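Local coordinates for secreted effector protein SopD (Salmonella typhimurium, PDB 5CPC) that acts inside the host cell as a secreted virulence effector, working with SopB in membrane fission and macropinosome formation during invasion and contributing to replication in macrophages, at residues A[182-185]-A[186-190]; A[145-148]-A[149-153]; A[192-195]-A[196-200]; A[154-157]-A[158-162]; A[81-84]-A[85-88]. One frame throughout, in Å; residues are numbered along the deposited sequence.

How the contacts relate
Along the chain the order is contact 5, contact 2, contact 4, contact 1 and contact 3. Contacts 2 and 4 are successive pieces of helix 141-160, their centres about 13 Å apart; contacts 1 and 5 both pack against this long helix, while contact 3 touches contact 1 alone. Contact 5, on helix 76-90, touches both pieces, its centre about 12 Å from that of contact 2 and about 13 Å from that of contact 4. Contact 1, on helix 180-190, packs against contact 2 with centres about 11 Å apart. Contact 3 is the loop that leaves helix 180-190, and its centre is about 31 Å from that of contact 5. Helix 141-160 thus ties helix 76-90 to helix 180-190.

Contact 1. Residues A[182-185]-A[186-190]; sequences IKTA and VYEMM
I182 and V186, one helical turn apart, bring methyl to methyl: CG2 of I182 lies 4.2 Å from CG2 of V186, the two side chains crossing at a slant. The V186 methyl that makes this contact stands beside its own backbone N, because CG1 has taken the position anti to that N (chi1 177°). CG2 of V186 therefore turns back along the helix and also rests 3.5 Å from the carbonyl O of I182. On another face T184 and E188 run side by side in the same direction, with T184 CG2 3.5 Å from E188 OE2. The hydroxyl of T184 takes the other branch and bonds to the backbone O of A180. All of this sits on the last two turns of helix 180-190, where regular i to i+4 bonds include V186 N to I182 O at 2.7 Å and M189 N to A185 O at 3.2 Å. The ring of Y187 meets the carbonyl O of K183 with its edge, in the ring plane, CD1 being 3.6 Å from that O; its OH is bonded to the backbone N of L315 near the chain's end. M189 has CG anti to its backbone N (chi1 -173°), which leads the thioether away from 182-185 toward L146, leaving CB of M189 3.7 Å from A185 O. A185 and M189 both pack on L146 of helix 141-160.

Contact 2. Residues A[145-148]-A[149-153]; sequences QLFL and QICEV
F147 lays the CE2 side of its ring against the thiol of C151, one turn further on, with CE2 3.7 Å from SG. The sulfur is 4.2 Å from the ring centroid and 31° off the ring normal, an oblique sulfur-aromatic contact. CG of F147 is anti to its backbone N (chi1 175°), while SG of C151 stands beside its own N, so the thiol swings back toward the ring one turn before it. L253 of helix 248-256 packs on both residues. L146 and I150 meet on a neighbouring face, their side chains slanting across one another with L146 CG 3.9 Å from I150 CD1; CD1 of I150 also reaches to 3.4 Å from the carbonyl O of L146. On the more open side the amides of Q145 and Q149 come near each other but are turned 69° apart, and OE1 of Q145 lies 3.5 Å from NE2 of Q149 at an angle too poor for a hydrogen bond. Backbone bonds run through the whole piece, E152 N to L148 O at 2.9 Å among them, while Q149 N adds a weak one to L146 O. The arrangement is that of a central alpha helix packed on several sides: helix 141-160 gives L146 to helices 180-190 and 248-256, and C151 and E152 to helix 76-90.

Contact 3. Residues A[192-195]-A[196-200]; sequences PAEA and PDHPL
E194 and H198 stack a carboxylate on an imidazole. The two planes are only 16° apart, and OE1 of E194 sits 4.3 Å above the H198 ring plane, over its centre. The side chains themselves cross at about a right angle, and the tightest packing is nearer their roots, where E194 CG comes to 3.6 Å from H198 CB. Both have CG anti to the backbone N, and the glutamate continues extended, which places its flat end over the ring. OE1 of E194 and ND1 of H198 are 4.3 Å apart, so this is a face contact and not a salt bridge.

The backbone brings the pair together through a type I beta turn from A195 to H198, closed by H198 N giving a hydrogen bond to A195 O at 2.6 Å. P196 takes the second position of the turn, where its ring restricts the backbone.

Further out, the carboxylate is held on both oxygens: OE1 is hydrogen-bonded to Y234 OH and to S302 OG, while OE2 forms a salt bridge with R191. This network would fix the rotation of the group against the histidine, and the nearby arginine would be expected to favour its charged form. H198 in turn meets the ring of H304, the planes at about 55°. The loop connects helix 180-190 to the short strand 201-202, with P196 packed on K183 and Y187 of that helix.

Contact 4. Residues A[154-157]-A[158-162]; sequences IGSK and MTWHP
The C-terminal end of helix 141-160 is where this contact lies, and T159 turns its hydroxyl back onto G155: OG1 donates to the carbonyl O of G155 at 2.8 Å, coming from above the carbonyl plane, 41° out of it. The torsion sets this up, since OG1 stands beside the backbone N (chi1 -71°) and so faces the preceding turn. M158 runs alongside I154 in the same direction, its SD 4.1 Å from I154 CG2, with I154 packing on V176 and M158 on L172 of helix 169-177. The helix ends just beyond: W160 N still bonds to S156 O at 3.2 Å, but H161, the first residue to leave helical backbone angles, makes only a weak bond from its N to K157 O at 2.8 Å. CB of H161 lies 3.3 Å from that same carbonyl O, and the imidazole ND1 is hydrogen-bonded to E163. The indole of W160 carries CG2 of T159 over the centre of one face, 3.6 Å above its plane, while CD1 of W160 passes 4.1 Å from S156 OG. NE1 of W160 has its polar partner in Y82 OH, on helix 76-90.

Contact 5. Residues A[81-84]-A[85-88]; sequences IYAF and KRLQ
Y82 and R86 supply the aromatic part of the contact, crossing at about a right angle. CG of R86 lies over one face of the Y82 ring, 4.0 Å from its centroid and 22° off the normal, a CH-pi contact displaced toward the ring's rim. The arginine then bends at chi3 (-58°) and brings its head group back to the same tyrosine, so that NH1 is 3.1 Å from Y82 CD1. The guanidinium is not stacked on the ring: the planes are 56° apart, and CD1 meets the guanidinium at its edge, in plane. One face of the guanidinium lies instead on A83, whose CA is 3.4 Å from that plane.

Apolar packing is lighter. CB of K85 comes to 4.2 Å from Y82 CD2, and F84 CD1 to 4.4 Å from L87 CD2, the F84 ring itself packing on strands 99-103 and 109-114.

Backbone hydrogen bonds hold the helix together, R86 N to Y82 O at 2.9 Å and L87 N to A83 O at 2.7 Å.

Polar ends find partners elsewhere: NH2 of R86 forms a salt bridge with E54, the tyrosine hydroxyl is taken by W160, and Q88 NE2 is bonded to the backbone O of Q96. The chemistry implies a divided role for R86. Its methylene groups serve as apolar cover for the tyrosine face, while its charge is directed to E54 of helix 49-60, a pairing that would probably keep the guanidinium in its place beside Y82 and A83.

Contact 1. Residues A[182-185]-A[186-190]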
loop_
_atom_site.group_PDB
_atom_site.type_symbol
_atom_site.label_atom_id
_atom_site.label_comp_id
_atom_site.label_asym_id
_atom_site.label_seq_id
_atom_site.Cartn_x
_atom_site.Cartn_y
_atom_site.Cartn_z
ATOM N N ILE A 182 3.995 8.144 1.084
ATOM C CA ILE A 182 2.986 7.044 1.044
ATOM C C ILE A 182 1.766 7.507 1.889
ATOM O O ILE A 182 0.753 7.807 1.315
ATOM C CB ILE A 182 3.578 5.681 1.462
ATOM C CG1 ILE A 182 4.364 5.068 0.299
ATOM C CG2 ILE A 182 2.515 4.676 1.930
ATOM C CD1 ILE A 182 3.703 5.195 -1.086
ATOM N N LYS A 183 1.943 7.752 3.188
ATOM C CA LYS A 183 0.914 8.458 3.991
ATOM C C LYS A 183 0.152 9.528 3.235
ATOM O O LYS A 183 -1.061 9.422 3.014
ATOM C CB LYS A 183 1.489 9.067 5.260
ATOM C CG LYS A 183 1.613 8.049 6.372
ATOM C CD LYS A 183 2.434 8.602 7.485
ATOM C CE LYS A 183 1.656 9.643 8.246
ATOM N NZ LYS A 183 2.301 9.797 9.588
ATOM N N THR A 184 0.881 10.542 2.798
ATOM C CA THR A 184 0.322 11.611 1.991
ATOM C C THR A 184 -0.456 11.106 0.771
ATOM O O THR A 184 -1.571 11.589 0.530
ATOM C CB THR A 184 1.445 12.573 1.570
ATOM O OG1 THR A 184 2.108 12.960 2.770
ATOM C CG2 THR A 184 0.888 13.839 0.856
ATOM N N ALA A 185 0.101 10.138 0.034
ATOM C CA ALA A 185 -0.601 9.609 -1.142
ATOM C C ALA A 185 -1.854 8.800 -0.773
ATOM O O ALA A 185 -2.871 8.961 -1.386
ATOM C CB ALA A 185 0.278 8.761 -1.948
ATOM N N VAL A 186 -1.755 7.913 0.197
ATOM C CA VAL A 186 -2.933 7.197 0.638
ATOM C C VAL A 186 -4.090 8.163 1.074
ATOM O O VAL A 186 -5.187 8.026 0.577
ATOM C CB VAL A 186 -2.573 6.176 1.697
ATOM C CG1 VAL A 186 -3.812 5.481 2.221
ATOM C CG2 VAL A 186 -1.528 5.170 1.095
ATOM N N TYR A 187 -3.832 9.130 1.970
ATOM C CA TYR A 187 -4.871 10.143 2.386
ATOM C C TYR A 187 -5.407 10.993 1.222
ATOM O O TYR A 187 -6.617 11.248 1.093
ATOM C CB TYR A 187 -4.395 10.975 3.611
ATOM C CG TYR A 187 -4.608 10.225 4.933
ATOM C CD1 TYR A 187 -3.767 9.185 5.309
ATOM C CD2 TYR A 187 -5.730 10.487 5.733
ATOM C CE1 TYR A 187 -3.987 8.445 6.460
ATOM C CE2 TYR A 187 -5.940 9.774 6.951
ATOM C CZ TYR A 187 -5.079 8.748 7.281
ATOM O OH TYR A 187 -5.285 8.021 8.433
ATOM N N GLU A 188 -4.531 11.365 0.295
ATOM C CA GLU A 188 -4.947 12.235 -0.815
ATOM C C GLU A 188 -5.969 11.536 -1.728
ATOM O O GLU A 188 -6.926 12.133 -2.269
ATOM C CB GLU A 188 -3.681 12.589 -1.649
ATOM C CG GLU A 188 -3.604 14.056 -2.098
ATOM C CD GLU A 188 -2.167 14.471 -2.534
ATOM O OE1 GLU A 188 -1.884 14.372 -3.745
ATOM O OE2 GLU A 188 -1.336 14.873 -1.672
ATOM N N MET A 189 -5.713 10.259 -1.983
ATOM C CA MET A 189 -6.674 9.506 -2.766
ATOM C C MET A 189 -7.975 9.192 -1.941
ATOM O O MET A 189 -9.027 9.321 -2.469
ATOM C CB MET A 189 -6.049 8.185 -3.184
ATOM C CG MET A 189 -6.960 7.432 -4.169
ATOM S SD MET A 189 -6.320 5.865 -4.838
ATOM C CE MET A 189 -6.757 4.898 -3.377
ATOM N N MET A 190 -7.863 8.681 -0.688
ATOM C CA MET A 190 -9.095 8.159 0.000
ATOM C C MET A 190 -9.844 9.127 0.852
ATOM O O MET A 190 -11.047 9.004 0.960
ATOM C CB MET A 190 -8.699 7.084 0.929
ATOM C CG MET A 190 -7.870 6.220 0.167
ATOM S SD MET A 190 -8.692 4.807 -0.368
ATOM C CE MET A 190 -7.772 4.077 1.001
#

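Contact 2. Residues A[145-148]-A[149-153]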
loop_
_atom_site.group_PDB
_atom_site.type_symbol
_atom_site.label_atom_id
_atom_site.label_comp_id
_atom_site.label_asym_id
_atom_site.label_seq_id
_atom_site.Cartn_x
_atom_site.Cartn_y
_atom_site.Cartn_z
ATOM N N GLN A 145 -1.947 3.294 -9.842
ATOM C CA GLN A 145 -0.889 4.250 -9.500
ATOM C C GLN A 145 -0.536 4.321 -8.028
ATOM O O GLN A 145 0.642 4.385 -7.704
ATOM C CB GLN A 145 -1.137 5.670 -10.047
ATOM C CG GLN A 145 0.008 6.704 -9.725
ATOM C CD GLN A 145 -0.521 8.134 -9.759
ATOM O OE1 GLN A 145 -0.773 8.745 -8.703
ATOM N NE2 GLN A 145 -0.727 8.675 -10.983
ATOM N N LEU A 146 -1.501 4.310 -7.119
ATOM C CA LEU A 146 -1.135 4.217 -5.717
ATOM C C LEU A 146 -0.414 2.896 -5.325
ATOM O O LEU A 146 0.509 2.901 -4.495
ATOM C CB LEU A 146 -2.357 4.462 -4.800
ATOM C CG LEU A 146 -2.109 4.264 -3.312
ATOM C CD1 LEU A 146 -1.187 5.376 -2.841
ATOM C CD2 LEU A 146 -3.421 4.316 -2.465
ATOM N N PHE A 147 -0.913 1.782 -5.852
ATOM C CA PHE A 147 -0.391 0.411 -5.583
ATOM C C PHE A 147 1.060 0.402 -5.991
ATOM O O PHE A 147 1.909 -0.168 -5.317
ATOM C CB PHE A 147 -1.159 -0.593 -6.472
ATOM C CG PHE A 147 -0.668 -2.026 -6.400
ATOM C CD1 PHE A 147 -1.105 -2.870 -5.418
ATOM C CD2 PHE A 147 0.231 -2.523 -7.355
ATOM C CE1 PHE A 147 -0.643 -4.174 -5.351
ATOM C CE2 PHE A 147 0.693 -3.807 -7.292
ATOM C CZ PHE A 147 0.251 -4.645 -6.302
ATOM N N LEU A 148 1.329 1.050 -7.111
ATOM C CA LEU A 148 2.652 1.008 -7.705
ATOM C C LEU A 148 3.601 1.874 -6.856
ATOM O O LEU A 148 4.791 1.591 -6.765
ATOM C CB LEU A 148 2.548 1.573 -9.123
ATOM C CG LEU A 148 2.963 0.732 -10.327
ATOM C CD1 LEU A 148 3.100 -0.870 -10.182
ATOM C CD2 LEU A 148 2.120 1.133 -11.571
ATOM N N GLN A 149 3.064 2.944 -6.278
ATOM C CA GLN A 149 3.840 3.894 -5.458
ATOM C C GLN A 149 4.288 3.182 -4.194
ATOM O O GLN A 149 5.430 3.384 -3.745
ATOM C CB GLN A 149 3.071 5.151 -5.060
ATOM C CG GLN A 149 2.810 6.175 -6.177
ATOM C CD GLN A 149 2.033 7.365 -5.622
ATOM O OE1 GLN A 149 2.590 8.210 -4.908
ATOM N NE2 GLN A 149 0.743 7.393 -5.877
ATOM N N ILE A 150 3.419 2.312 -3.687
ATOM C CA ILE A 150 3.725 1.571 -2.480
ATOM C C ILE A 150 4.775 0.528 -2.845
ATOM O O ILE A 150 5.657 0.251 -2.041
ATOM C CB ILE A 150 2.453 0.899 -1.895
ATOM C CG1 ILE A 150 1.476 1.988 -1.377
ATOM C CG2 ILE A 150 2.769 -0.163 -0.792
ATOM C CD1 ILE A 150 -0.006 1.532 -1.416
ATOM N N CYS A 151 4.627 -0.070 -4.024
ATOM C CA CYS A 151 5.621 -0.982 -4.566
ATOM C C CYS A 151 6.989 -0.312 -4.596
ATOM O O CYS A 151 7.920 -0.930 -4.158
ATOM C CB CYS A 151 5.219 -1.545 -5.958
ATOM S SG CYS A 151 3.932 -2.841 -5.825
ATOM N N GLU A 152 7.108 0.925 -5.087
ATOM C CA GLU A 152 8.395 1.613 -5.150
ATOM C C GLU A 152 9.016 1.694 -3.757
ATOM O O GLU A 152 10.224 1.418 -3.592
ATOM C CB GLU A 152 8.302 3.039 -5.657
ATOM C CG GLU A 152 7.299 3.188 -6.786
ATOM C CD GLU A 152 7.457 4.454 -7.616
ATOM O OE1 GLU A 152 6.954 4.428 -8.785
ATOM O OE2 GLU A 152 8.100 5.417 -7.118
ATOM N N VAL A 153 8.203 2.089 -2.770
ATOM C CA VAL A 153 8.722 2.405 -1.472
ATOM C C VAL A 153 9.209 1.126 -0.840
ATOM O O VAL A 153 10.338 1.074 -0.318
ATOM C CB VAL A 153 7.683 3.206 -0.616
ATOM C CG1 VAL A 153 8.058 3.200 0.885
ATOM C CG2 VAL A 153 7.654 4.606 -1.102
#

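Contact 3. Residues A[192-195]-A[196-200]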
loop_
_atom_site.group_PDB
_atom_site.type_symbol
_atom_site.label_atom_id
_atom_site.label_comp_id
_atom_site.label_asym_id
_atom_site.label_seq_id
_atom_site.Cartn_x
_atom_site.Cartn_y
_atom_site.Cartn_z
ATOM N N PRO A 192 -9.401 12.920 0.852
ATOM C CA PRO A 192 -8.531 14.048 0.425
ATOM C C PRO A 192 -8.634 15.214 1.416
ATOM O O PRO A 192 -7.628 15.907 1.634
ATOM C CB PRO A 192 -9.065 14.441 -0.985
ATOM C CG PRO A 192 -10.398 13.698 -1.140
ATOM C CD PRO A 192 -10.261 12.446 -0.248
ATOM N N ALA A 193 -9.791 15.394 2.063
ATOM C CA ALA A 193 -9.905 16.538 2.935
ATOM C C ALA A 193 -9.443 16.287 4.375
ATOM O O ALA A 193 -9.494 17.181 5.209
ATOM C CB ALA A 193 -11.324 17.218 2.854
ATOM N N GLU A 194 -8.964 15.079 4.660
ATOM C CA GLU A 194 -8.467 14.797 6.012
ATOM C C GLU A 194 -6.924 14.690 6.008
ATOM O O GLU A 194 -6.330 13.917 5.256
ATOM C CB GLU A 194 -9.055 13.480 6.493
ATOM C CG GLU A 194 -8.492 12.881 7.779
ATOM C CD GLU A 194 -9.372 11.701 8.241
ATOM O OE1 GLU A 194 -10.650 11.876 8.264
ATOM O OE2 GLU A 194 -8.792 10.602 8.534
ATOM N N ALA A 195 -6.278 15.456 6.852
ATOM C CA ALA A 195 -4.834 15.370 6.960
ATOM C C ALA A 195 -4.517 14.085 7.701
ATOM O O ALA A 195 -5.253 13.729 8.669
ATOM C CB ALA A 195 -4.346 16.565 7.735
ATOM N N PRO A 196 -3.460 13.355 7.254
ATOM C CA PRO A 196 -2.987 12.111 7.828
ATOM C C PRO A 196 -2.822 12.215 9.324
ATOM O O PRO A 196 -2.808 11.219 10.025
ATOM C CB PRO A 196 -1.591 11.976 7.228
ATOM C CG PRO A 196 -1.705 12.627 5.953
ATOM C CD PRO A 196 -2.636 13.735 6.081
ATOM N N ASP A 197 -2.728 13.455 9.767
ATOM C CA ASP A 197 -2.401 13.807 11.061
ATOM C C ASP A 197 -3.643 14.038 11.905
ATOM O O ASP A 197 -3.537 14.259 13.121
ATOM C CB ASP A 197 -1.729 15.154 10.940
ATOM C CG ASP A 197 -0.652 15.279 11.877
ATOM O OD1 ASP A 197 -0.275 14.187 12.374
ATOM O OD2 ASP A 197 -0.174 16.415 12.109
ATOM N N HIS A 198 -4.783 14.085 11.235
ATOM C CA HIS A 198 -6.081 14.392 11.851
ATOM C C HIS A 198 -6.256 13.781 13.244
ATOM O O HIS A 198 -6.026 12.598 13.440
ATOM C CB HIS A 198 -7.181 13.946 10.915
ATOM C CG HIS A 198 -8.561 14.015 11.491
ATOM N ND1 HIS A 198 -9.150 12.941 12.120
ATOM C CD2 HIS A 198 -9.490 15.000 11.468
ATOM C CE1 HIS A 198 -10.377 13.276 12.490
ATOM N NE2 HIS A 198 -10.614 14.512 12.096
ATOM N N PRO A 199 -6.606 14.614 14.229
ATOM C CA PRO A 199 -6.793 14.063 15.564
ATOM C C PRO A 199 -8.154 13.359 15.699
ATOM O O PRO A 199 -9.184 13.872 15.204
ATOM C CB PRO A 199 -6.752 15.305 16.474
ATOM C CG PRO A 199 -7.079 16.457 15.601
ATOM C CD PRO A 199 -6.539 16.088 14.234
ATOM N N LEU A 200 -8.142 12.217 16.381
ATOM C CA LEU A 200 -9.337 11.373 16.505
ATOM C C LEU A 200 -10.526 12.118 17.092
ATOM O O LEU A 200 -10.373 12.985 17.940
ATOM C CB LEU A 200 -9.065 10.116 17.326
ATOM C CG LEU A 200 -8.554 10.308 18.754
ATOM C CD1 LEU A 200 -9.697 10.464 19.703
ATOM C CD2 LEU A 200 -7.759 9.111 19.169
#

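Contact 4. Residues A[154-157]-A[158-162]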
loop_
_atom_site.group_PDB
_atom_site.type_symbol
_atom_site.label_atom_id
_atom_site.label_comp_id
_atom_site.label_asym_id
_atom_site.label_seq_id
_atom_site.Cartn_x
_atom_site.Cartn_y
_atom_site.Cartn_z
ATOM N N ILE A 154 8.408 0.068 -0.962
ATOM C CA ILE A 154 8.733 -1.226 -0.395
ATOM C C ILE A 154 10.027 -1.768 -1.022
ATOM O O ILE A 154 10.892 -2.378 -0.337
ATOM C CB ILE A 154 7.658 -2.259 -0.682
ATOM C CG1 ILE A 154 6.387 -1.981 0.129
ATOM C CG2 ILE A 154 8.140 -3.617 -0.236
ATOM C CD1 ILE A 154 5.211 -2.977 -0.146
ATOM N N GLY A 155 10.106 -1.577 -2.348
ATOM C CA GLY A 155 11.229 -2.038 -3.135
ATOM C C GLY A 155 12.458 -1.291 -2.705
ATOM O O GLY A 155 13.468 -1.898 -2.431
ATOM N N SER A 156 12.345 0.012 -2.572
ATOM C CA SER A 156 13.463 0.787 -2.119
ATOM C C SER A 156 13.940 0.499 -0.678
ATOM O O SER A 156 15.135 0.650 -0.398
ATOM C CB SER A 156 13.147 2.230 -2.287
ATOM O OG SER A 156 14.050 3.048 -1.581
ATOM N N LYS A 157 13.047 0.054 0.225
ATOM C CA LYS A 157 13.475 -0.241 1.594
ATOM C C LYS A 157 14.174 -1.558 1.602
ATOM O O LYS A 157 15.171 -1.720 2.308
ATOM C CB LYS A 157 12.317 -0.258 2.589
ATOM C CG LYS A 157 11.606 1.072 2.688
ATOM C CD LYS A 157 12.489 2.148 3.273
ATOM C CE LYS A 157 11.649 3.388 3.447
ATOM N NZ LYS A 157 12.336 4.429 4.230
ATOM N N MET A 158 13.687 -2.488 0.783
ATOM C CA MET A 158 14.222 -3.793 0.782
ATOM C C MET A 158 15.586 -3.835 0.056
ATOM O O MET A 158 16.343 -4.777 0.275
ATOM C CB MET A 158 13.267 -4.748 0.121
ATOM C CG MET A 158 12.080 -5.201 0.980
ATOM S SD MET A 158 11.163 -6.388 -0.040
ATOM C CE MET A 158 10.637 -7.490 1.204
ATOM N N THR A 159 15.881 -2.808 -0.753
ATOM C CA THR A 159 17.052 -2.747 -1.628
ATOM C C THR A 159 18.192 -2.043 -0.899
ATOM O O THR A 159 19.326 -2.530 -0.855
ATOM C CB THR A 159 16.690 -1.999 -2.946
ATOM O OG1 THR A 159 15.825 -2.835 -3.726
ATOM C CG2 THR A 159 17.920 -1.629 -3.784
ATOM N N TRP A 160 17.908 -0.873 -0.362
ATOM C CA TRP A 160 18.921 -0.120 0.319
ATOM C C TRP A 160 18.953 -0.371 1.833
ATOM O O TRP A 160 19.934 0.050 2.480
ATOM C CB TRP A 160 18.811 1.385 0.016
ATOM C CG TRP A 160 18.894 1.689 -1.440
ATOM C CD1 TRP A 160 18.061 2.518 -2.160
ATOM C CD2 TRP A 160 19.843 1.150 -2.386
ATOM N NE1 TRP A 160 18.442 2.534 -3.485
ATOM C CE2 TRP A 160 19.517 1.705 -3.664
ATOM C CE3 TRP A 160 20.939 0.264 -2.282
ATOM C CZ2 TRP A 160 20.263 1.417 -4.826
ATOM C CZ3 TRP A 160 21.683 -0.044 -3.440
ATOM C CH2 TRP A 160 21.331 0.529 -4.704
ATOM N N HIS A 161 17.930 -1.037 2.402
ATOM C CA HIS A 161 17.907 -1.247 3.870
ATOM C C HIS A 161 17.452 -2.602 4.258
ATOM O O HIS A 161 16.434 -2.708 4.950
ATOM C CB HIS A 161 17.003 -0.239 4.572
ATOM C CG HIS A 161 17.436 1.150 4.333
ATOM N ND1 HIS A 161 18.536 1.689 4.964
ATOM C CD2 HIS A 161 17.004 2.079 3.447
ATOM C CE1 HIS A 161 18.735 2.917 4.508
ATOM N NE2 HIS A 161 17.808 3.184 3.600
ATOM N N PRO A 162 18.189 -3.624 3.813
ATOM C CA PRO A 162 17.900 -5.003 4.055
ATOM C C PRO A 162 17.938 -5.329 5.573
ATOM O O PRO A 162 17.348 -6.327 6.000
ATOM C CB PRO A 162 19.040 -5.717 3.304
ATOM C CG PRO A 162 20.192 -4.728 3.287
ATOM C CD PRO A 162 19.462 -3.437 3.073
#

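Contact 5. Residues A[81-84]-A[85-88]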
loop_
_atom_site.group_PDB
_atom_site.type_symbol
_atom_site.label_atom_id
_atom_site.label_comp_id
_atom_site.label_asym_id
_atom_site.label_seq_id
_atom_site.Cartn_x
_atom_site.Cartn_y
_atom_site.Cartn_z
ATOM N N ILE A 81 9.863 -2.459 -9.812
ATOM C CA ILE A 81 9.165 -1.217 -9.861
ATOM C C ILE A 81 10.083 -0.104 -9.392
ATOM O O ILE A 81 10.282 0.893 -10.118
ATOM C CB ILE A 81 7.777 -1.216 -9.069
ATOM C CG1 ILE A 81 6.804 -2.370 -9.434
ATOM C CG2 ILE A 81 7.139 0.149 -9.136
ATOM C CD1 ILE A 81 6.590 -2.721 -10.901
ATOM N N TYR A 82 10.649 -0.229 -8.186
ATOM C CA TYR A 82 11.655 0.762 -7.774
ATOM C C TYR A 82 12.893 0.764 -8.732
ATOM O O TYR A 82 13.385 1.835 -9.072
ATOM C CB TYR A 82 12.096 0.606 -6.288
ATOM C CG TYR A 82 13.143 1.586 -5.875
ATOM C CD1 TYR A 82 14.383 1.128 -5.389
ATOM C CD2 TYR A 82 12.937 2.971 -6.000
ATOM C CE1 TYR A 82 15.403 2.038 -4.993
ATOM C CE2 TYR A 82 13.976 3.929 -5.610
ATOM C CZ TYR A 82 15.200 3.419 -5.108
ATOM O OH TYR A 82 16.223 4.248 -4.744
ATOM N N ALA A 83 13.337 -0.388 -9.204
ATOM C CA ALA A 83 14.549 -0.419 -10.158
ATOM C C ALA A 83 14.276 0.397 -11.447
ATOM O O ALA A 83 15.126 1.204 -11.943
ATOM C CB ALA A 83 14.903 -1.832 -10.523
ATOM N N PHE A 84 13.052 0.243 -11.948
ATOM C CA PHE A 84 12.631 1.038 -13.122
ATOM C C PHE A 84 12.700 2.539 -12.829
ATOM O O PHE A 84 13.079 3.338 -13.698
ATOM C CB PHE A 84 11.253 0.579 -13.618
ATOM C CG PHE A 84 10.855 1.159 -14.975
ATOM C CD1 PHE A 84 11.557 0.844 -16.115
ATOM C CD2 PHE A 84 9.774 2.049 -15.073
ATOM C CE1 PHE A 84 11.210 1.382 -17.359
ATOM C CE2 PHE A 84 9.398 2.600 -16.332
ATOM C CZ PHE A 84 10.121 2.269 -17.473
ATOM N N LYS A 85 12.338 2.916 -11.609
ATOM C CA LYS A 85 12.441 4.287 -11.152
ATOM C C LYS A 85 13.939 4.668 -11.178
ATOM O O LYS A 85 14.335 5.761 -11.708
ATOM C CB LYS A 85 11.823 4.415 -9.728
ATOM C CG LYS A 85 11.174 5.761 -9.348
ATOM C CD LYS A 85 12.113 6.986 -9.342
ATOM C CE LYS A 85 11.817 7.970 -10.533
ATOM N NZ LYS A 85 13.013 8.725 -11.165
ATOM N N ARG A 86 14.799 3.745 -10.732
ATOM C CA ARG A 86 16.226 4.093 -10.731
ATOM C C ARG A 86 16.692 4.292 -12.145
ATOM O O ARG A 86 17.520 5.174 -12.417
ATOM C CB ARG A 86 17.145 3.094 -9.972
ATOM C CG ARG A 86 16.837 2.942 -8.459
ATOM C CD ARG A 86 17.996 2.167 -7.698
ATOM N NE ARG A 86 18.304 0.819 -8.204
ATOM C CZ ARG A 86 17.595 -0.280 -7.969
ATOM N NH1 ARG A 86 16.492 -0.226 -7.238
ATOM N NH2 ARG A 86 17.983 -1.448 -8.461
ATOM N N LEU A 87 16.214 3.451 -13.046
ATOM C CA LEU A 87 16.565 3.628 -14.493
ATOM C C LEU A 87 16.143 4.995 -14.967
ATOM O O LEU A 87 16.944 5.764 -15.471
ATOM C CB LEU A 87 15.895 2.564 -15.375
ATOM C CG LEU A 87 16.413 2.322 -16.803
ATOM C CD1 LEU A 87 17.996 2.251 -16.890
ATOM C CD2 LEU A 87 15.801 1.017 -17.390
ATOM N N GLN A 88 14.867 5.302 -14.781
ATOM C CA GLN A 88 14.281 6.537 -15.293
ATOM C C GLN A 88 15.120 7.698 -14.797
ATOM O O GLN A 88 15.434 8.625 -15.556
ATOM C CB GLN A 88 12.846 6.663 -14.828
ATOM C CG GLN A 88 12.152 7.898 -15.412
ATOM C CD GLN A 88 10.905 8.276 -14.680
ATOM O OE1 GLN A 88 10.825 8.190 -13.442
ATOM N NE2 GLN A 88 9.909 8.709 -15.435
#